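Local coordinates for glycosyl hydrolase family 88 (Pedobacter heparinus, PDB 3WIW), which removes unsaturated glucuronyl residues from heparin-derived oligosaccharides by hydrolysis, as an unsaturated glucuronyl hydrolase specific for heparin, at residues W73-Y84 and F119-R130. Sequence-based numbering, arbitrary orientation.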
loop_
_atom_site.group_PDB
_atom_site.type_symbol
_atom_site.label_atom_id
_atom_site.label_comp_id
_atom_site.label_asym_id
_atom_site.label_seq_id
_atom_site.Cartn_x
_atom_site.Cartn_y
_atom_site.Cartn_z
ATOM N N TRP A 73 -1.032 -2.977 -12.289
ATOM C CA TRP A 73 -0.597 -3.270 -10.925
ATOM C C TRP A 73 -1.537 -2.753 -9.833
ATOM O O TRP A 73 -1.480 -3.229 -8.686
ATOM C CB TRP A 73 0.811 -2.741 -10.674
ATOM C CG TRP A 73 0.913 -1.253 -10.378
ATOM C CD1 TRP A 73 1.048 -0.244 -11.285
ATOM C CD2 TRP A 73 0.943 -0.638 -9.080
ATOM N NE1 TRP A 73 1.173 0.975 -10.625
ATOM C CE2 TRP A 73 1.111 0.754 -9.271
ATOM C CE3 TRP A 73 0.855 -1.135 -7.772
ATOM C CZ2 TRP A 73 1.179 1.662 -8.202
ATOM C CZ3 TRP A 73 0.924 -0.242 -6.711
ATOM C CH2 TRP A 73 1.081 1.150 -6.932
ATOM N N THR A 74 -2.383 -1.775 -10.169
ATOM C CA THR A 74 -3.284 -1.200 -9.194
ATOM C C THR A 74 -4.658 -1.851 -9.227
ATOM O O THR A 74 -5.528 -1.433 -8.486
ATOM C CB THR A 74 -3.508 0.328 -9.415
ATOM O OG1 THR A 74 -4.375 0.522 -10.546
ATOM C CG2 THR A 74 -2.184 1.082 -9.617
ATOM N N THR A 75 -4.859 -2.883 -10.055
ATOM C CA THR A 75 -6.212 -3.336 -10.329
ATOM C C THR A 75 -6.918 -3.951 -9.099
ATOM O O THR A 75 -8.152 -3.944 -9.008
ATOM C CB THR A 75 -6.211 -4.298 -11.530
ATOM O OG1 THR A 75 -7.540 -4.418 -12.036
ATOM C CG2 THR A 75 -5.673 -5.676 -11.149
ATOM N N GLY A 76 -6.150 -4.501 -8.166
ATOM C CA GLY A 76 -6.721 -5.115 -6.981
ATOM C C GLY A 76 -7.185 -4.149 -5.915
ATOM O O GLY A 76 -7.918 -4.568 -5.006
ATOM N N PHE A 77 -6.770 -2.874 -5.970
ATOM C CA PHE A 77 -7.085 -1.957 -4.881
ATOM C C PHE A 77 -8.572 -1.647 -4.733
ATOM O O PHE A 77 -9.079 -1.658 -3.625
ATOM C CB PHE A 77 -6.289 -0.655 -4.994
ATOM C CG PHE A 77 -4.817 -0.848 -4.740
ATOM C CD1 PHE A 77 -4.359 -1.233 -3.472
ATOM C CD2 PHE A 77 -3.892 -0.644 -5.757
ATOM C CE1 PHE A 77 -3.000 -1.382 -3.205
ATOM C CE2 PHE A 77 -2.523 -0.807 -5.515
ATOM C CZ PHE A 77 -2.073 -1.193 -4.238
ATOM N N PHE A 78 -9.283 -1.373 -5.827
ATOM C CA PHE A 78 -10.707 -1.039 -5.733
ATOM C C PHE A 78 -11.544 -2.166 -5.084
ATOM O O PHE A 78 -12.265 -1.893 -4.125
ATOM C CB PHE A 78 -11.270 -0.618 -7.072
ATOM C CG PHE A 78 -12.717 -0.247 -7.017
ATOM C CD1 PHE A 78 -13.137 0.878 -6.304
ATOM C CD2 PHE A 78 -13.662 -1.016 -7.670
ATOM C CE1 PHE A 78 -14.474 1.223 -6.254
ATOM C CE2 PHE A 78 -15.005 -0.686 -7.631
ATOM C CZ PHE A 78 -15.423 0.441 -6.923
ATOM N N PRO A 79 -11.410 -3.436 -5.540
ATOM C CA PRO A 79 -12.165 -4.462 -4.802
ATOM C C PRO A 79 -11.735 -4.545 -3.328
ATOM O O PRO A 79 -12.580 -4.738 -2.459
ATOM C CB PRO A 79 -11.886 -5.761 -5.563
ATOM C CG PRO A 79 -10.803 -5.451 -6.548
ATOM C CD PRO A 79 -10.797 -3.956 -6.772
ATOM N N GLY A 80 -10.454 -4.357 -3.033
ATOM C CA GLY A 80 -10.011 -4.323 -1.653
ATOM C C GLY A 80 -10.681 -3.226 -0.851
ATOM O O GLY A 80 -11.077 -3.428 0.303
ATOM N N THR A 81 -10.816 -2.055 -1.459
ATOM C CA THR A 81 -11.457 -0.909 -0.810
ATOM C C THR A 81 -12.929 -1.206 -0.529
ATOM O O THR A 81 -13.463 -0.833 0.533
ATOM C CB THR A 81 -11.274 0.364 -1.650
ATOM O OG1 THR A 81 -9.877 0.498 -1.935
ATOM C CG2 THR A 81 -11.749 1.598 -0.891
ATOM N N LEU A 82 -13.579 -1.913 -1.455
ATOM C CA LEU A 82 -14.948 -2.358 -1.233
ATOM C C LEU A 82 -15.041 -3.303 -0.026
ATOM O O LEU A 82 -15.947 -3.166 0.804
ATOM C CB LEU A 82 -15.512 -3.030 -2.496
ATOM C CG LEU A 82 -15.833 -2.116 -3.691
ATOM C CD1 LEU A 82 -16.146 -2.961 -4.917
ATOM C CD2 LEU A 82 -16.994 -1.164 -3.355
ATOM N N TRP A 83 -14.098 -4.246 0.100
ATOM C CA TRP A 83 -14.083 -5.110 1.286
ATOM C C TRP A 83 -13.941 -4.285 2.556
ATOM O O TRP A 83 -14.661 -4.497 3.539
ATOM C CB TRP A 83 -12.971 -6.171 1.219
ATOM C CG TRP A 83 -13.257 -7.243 0.206
ATOM C CD1 TRP A 83 -12.578 -7.468 -0.959
ATOM C CD2 TRP A 83 -14.342 -8.185 0.235
ATOM N NE1 TRP A 83 -13.148 -8.525 -1.634
ATOM C CE2 TRP A 83 -14.244 -8.969 -0.933
ATOM C CE3 TRP A 83 -15.384 -8.438 1.136
ATOM C CZ2 TRP A 83 -15.149 -9.999 -1.227
ATOM C CZ3 TRP A 83 -16.287 -9.442 0.842
ATOM C CH2 TRP A 83 -16.149 -10.230 -0.323
ATOM N N TYR A 84 -13.017 -3.331 2.551
ATOM C CA TYR A 84 -12.863 -2.468 3.716
ATOM C C TYR A 84 -14.116 -1.619 4.020
ATOM O O TYR A 84 -14.502 -1.466 5.179
ATOM C CB TYR A 84 -11.641 -1.574 3.558
ATOM C CG TYR A 84 -10.291 -2.251 3.736
ATOM C CD1 TYR A 84 -10.156 -3.498 4.381
ATOM C CD2 TYR A 84 -9.143 -1.641 3.245
ATOM C CE1 TYR A 84 -8.902 -4.081 4.545
ATOM C CE2 TYR A 84 -7.899 -2.223 3.394
ATOM C CZ TYR A 84 -7.771 -3.425 4.059
ATOM O OH TYR A 84 -6.520 -3.985 4.221
ATOM N N PHE A 119 -0.246 -6.756 -4.222
ATOM C CA PHE A 119 -1.195 -5.671 -4.420
ATOM C C PHE A 119 -2.414 -6.133 -5.230
ATOM O O PHE A 119 -3.536 -5.705 -4.966
ATOM C CB PHE A 119 -0.520 -4.534 -5.182
ATOM C CG PHE A 119 0.532 -3.776 -4.412
ATOM C CD1 PHE A 119 0.269 -3.210 -3.165
ATOM C CD2 PHE A 119 1.781 -3.558 -4.989
ATOM C CE1 PHE A 119 1.256 -2.408 -2.518
ATOM C CE2 PHE A 119 2.761 -2.791 -4.355
ATOM C CZ PHE A 119 2.487 -2.215 -3.127
ATOM N N MET A 120 -2.183 -6.968 -6.243
ATOM C CA MET A 120 -3.244 -7.315 -7.191
ATOM C C MET A 120 -4.203 -8.382 -6.678
ATOM O O MET A 120 -5.413 -8.188 -6.741
ATOM C CB MET A 120 -2.622 -7.776 -8.511
ATOM C CG MET A 120 -1.804 -6.655 -9.179
ATOM S SD MET A 120 -0.661 -7.239 -10.452
ATOM C CE MET A 120 -1.795 -7.459 -11.775
ATOM N N LEU A 121 -3.659 -9.508 -6.203
ATOM C CA LEU A 121 -4.474 -10.613 -5.676
ATOM C C LEU A 121 -4.667 -10.556 -4.176
ATOM O O LEU A 121 -5.747 -10.842 -3.684
ATOM C CB LEU A 121 -3.845 -11.959 -6.012
ATOM C CG LEU A 121 -4.002 -12.412 -7.451
ATOM C CD1 LEU A 121 -3.112 -13.622 -7.722
ATOM C CD2 LEU A 121 -5.445 -12.806 -7.709
ATOM N N TYR A 122 -3.623 -10.242 -3.415
ATOM C CA TYR A 122 -3.819 -10.291 -1.973
ATOM C C TYR A 122 -4.739 -9.156 -1.467
ATOM O O TYR A 122 -5.542 -9.368 -0.550
ATOM C CB TYR A 122 -2.489 -10.356 -1.219
ATOM C CG TYR A 122 -2.661 -10.791 0.221
ATOM C CD1 TYR A 122 -3.107 -12.077 0.527
ATOM C CD2 TYR A 122 -2.383 -9.914 1.273
ATOM C CE1 TYR A 122 -3.272 -12.474 1.855
ATOM C CE2 TYR A 122 -2.557 -10.281 2.603
ATOM C CZ TYR A 122 -2.983 -11.588 2.884
ATOM O OH TYR A 122 -3.157 -12.007 4.196
ATOM N N CYS A 123 -4.675 -7.954 -2.055
ATOM C CA CYS A 123 -5.631 -6.910 -1.692
ATOM C C CYS A 123 -7.066 -7.222 -2.078
ATOM O O CYS A 123 -7.985 -6.694 -1.468
ATOM C CB CYS A 123 -5.239 -5.553 -2.292
ATOM S SG CYS A 123 -3.644 -4.913 -1.731
ATOM N N SER A 124 -7.256 -8.069 -3.085
ATOM C CA SER A 124 -8.601 -8.346 -3.574
ATOM C C SER A 124 -9.088 -9.680 -3.021
ATOM O O SER A 124 -9.832 -9.715 -2.030
ATOM C CB SER A 124 -8.622 -8.285 -5.114
ATOM O OG SER A 124 -7.678 -9.178 -5.671
ATOM N N TYR A 125 -8.617 -10.772 -3.625
ATOM C CA TYR A 125 -8.915 -12.125 -3.157
ATOM C C TYR A 125 -8.486 -12.349 -1.709
ATOM O O TYR A 125 -9.176 -13.055 -0.973
ATOM C CB TYR A 125 -8.225 -13.184 -4.028
ATOM C CG TYR A 125 -8.945 -13.486 -5.316
ATOM C CD1 TYR A 125 -8.862 -12.623 -6.406
ATOM C CD2 TYR A 125 -9.734 -14.630 -5.446
ATOM C CE1 TYR A 125 -9.533 -12.893 -7.578
ATOM C CE2 TYR A 125 -10.400 -14.904 -6.621
ATOM C CZ TYR A 125 -10.290 -14.045 -7.689
ATOM O OH TYR A 125 -10.965 -14.328 -8.862
ATOM N N GLY A 126 -7.350 -11.784 -1.292
ATOM C CA GLY A 126 -6.880 -12.020 0.070
ATOM C C GLY A 126 -7.857 -11.480 1.103
ATOM O O GLY A 126 -8.244 -12.180 2.059
ATOM N N ASN A 127 -8.262 -10.225 0.911
ATOM C CA ASN A 127 -9.280 -9.643 1.768
ATOM C C ASN A 127 -10.603 -10.400 1.684
ATOM O O ASN A 127 -11.256 -10.626 2.705
ATOM C CB ASN A 127 -9.469 -8.158 1.443
ATOM C CG ASN A 127 -8.449 -7.294 2.132
ATOM O OD1 ASN A 127 -8.208 -7.449 3.336
ATOM N ND2 ASN A 127 -7.799 -6.421 1.379
ATOM N N ALA A 128 -10.985 -10.805 0.477
ATOM C CA ALA A 128 -12.219 -11.538 0.261
ATOM C C ALA A 128 -12.218 -12.818 1.103
ATOM O O ALA A 128 -13.200 -13.134 1.776
ATOM C CB ALA A 128 -12.339 -11.906 -1.197
ATOM N N TYR A 129 -11.125 -13.570 1.062
ATOM C CA TYR A 129 -11.066 -14.836 1.775
ATOM C C TYR A 129 -11.036 -14.605 3.289
ATOM O O TYR A 129 -11.673 -15.350 4.044
ATOM C CB TYR A 129 -9.868 -15.661 1.334
ATOM C CG TYR A 129 -9.918 -17.064 1.884
ATOM C CD1 TYR A 129 -10.948 -17.943 1.519
ATOM C CD2 TYR A 129 -8.958 -17.510 2.785
ATOM C CE1 TYR A 129 -11.012 -19.234 2.023
ATOM C CE2 TYR A 129 -9.015 -18.806 3.300
ATOM C CZ TYR A 129 -10.052 -19.652 2.907
ATOM O OH TYR A 129 -10.149 -20.942 3.379
ATOM N N ARG A 130 -10.331 -13.559 3.725
ATOM C CA ARG A 130 -10.277 -13.251 5.146
ATOM C C ARG A 130 -11.676 -12.892 5.662
ATOM O O ARG A 130 -12.125 -13.374 6.714
ATOM C CB ARG A 130 -9.299 -12.104 5.403
ATOM C CG ARG A 130 -9.235 -11.696 6.872
ATOM C CD ARG A 130 -8.292 -10.502 7.089
ATOM N NE ARG A 130 -8.648 -9.383 6.216
ATOM C CZ ARG A 130 -9.613 -8.507 6.486
ATOM N NH1 ARG A 130 -10.302 -8.595 7.624
ATOM N NH2 ARG A 130 -9.892 -7.552 5.611
HETATM O O HOH W 1 -3.610 -3.861 -7.171
HETATM O O HOH W 2 -6.257 -6.588 4.981
#
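The rings of Trp73 and Phe77 gather around that of Phe119. The six-membered ring of Trp73 turns its edge to one face of Phe119, a T-shaped pair with planes 63° apart. Trp73 CE3 lies 3.8 Å from Phe119 CD2. Phe77 meets the same ring obliquely, its CZ 3.3 Å from Phe119 CD1. Cys123 SG also lies obliquely against Phe77, 3.9 Å from CE1.

Backbone contact is closest at two glycines. Gly76 CA makes a CA-H...O contact of 3.3 Å with Met120 O, and Gly80 CA comes to 3.1 Å from Cys123 O; a CB modelled on either would clash with these carbonyls. With such small residues between them, the axes of 77-84 and 119-130 approach to 7.3 Å at 27°, nearly parallel, as inner helices of an alpha6/alpha6-barrel can run. The aromatic end borders the predicted active site: Phe119 touches Tyr380 and lies beside Asp116, the probable nucleophile.

Further along, Ala128 CA stands over one face of the Trp83 six-membered ring, a CH-pi contact, and Ala128 CB is 3.4 Å from Trp83 CZ2. Trp83 CG, anti to the carbonyl carbon (chi1 -71°), directs the ring there, and Trp83 NE1 hydrogen-bonds to Thr102 OG1. Replacing the indole with an alanine side chain is likely to bare Ala128 CA and CB and leave Thr102 OG1 without its N-H partner.

Two waters bridge the segments. One joins Trp73 O and Gly76 N, with a weak bond to Phe119 O; another donates to Tyr84 OH and Asn127 OD1. Within helix 119-130, Arg130 NH2 reaches that OD1 nearly straight, from above the carbonyl plane, while Glu383 binds Tyr84 OH.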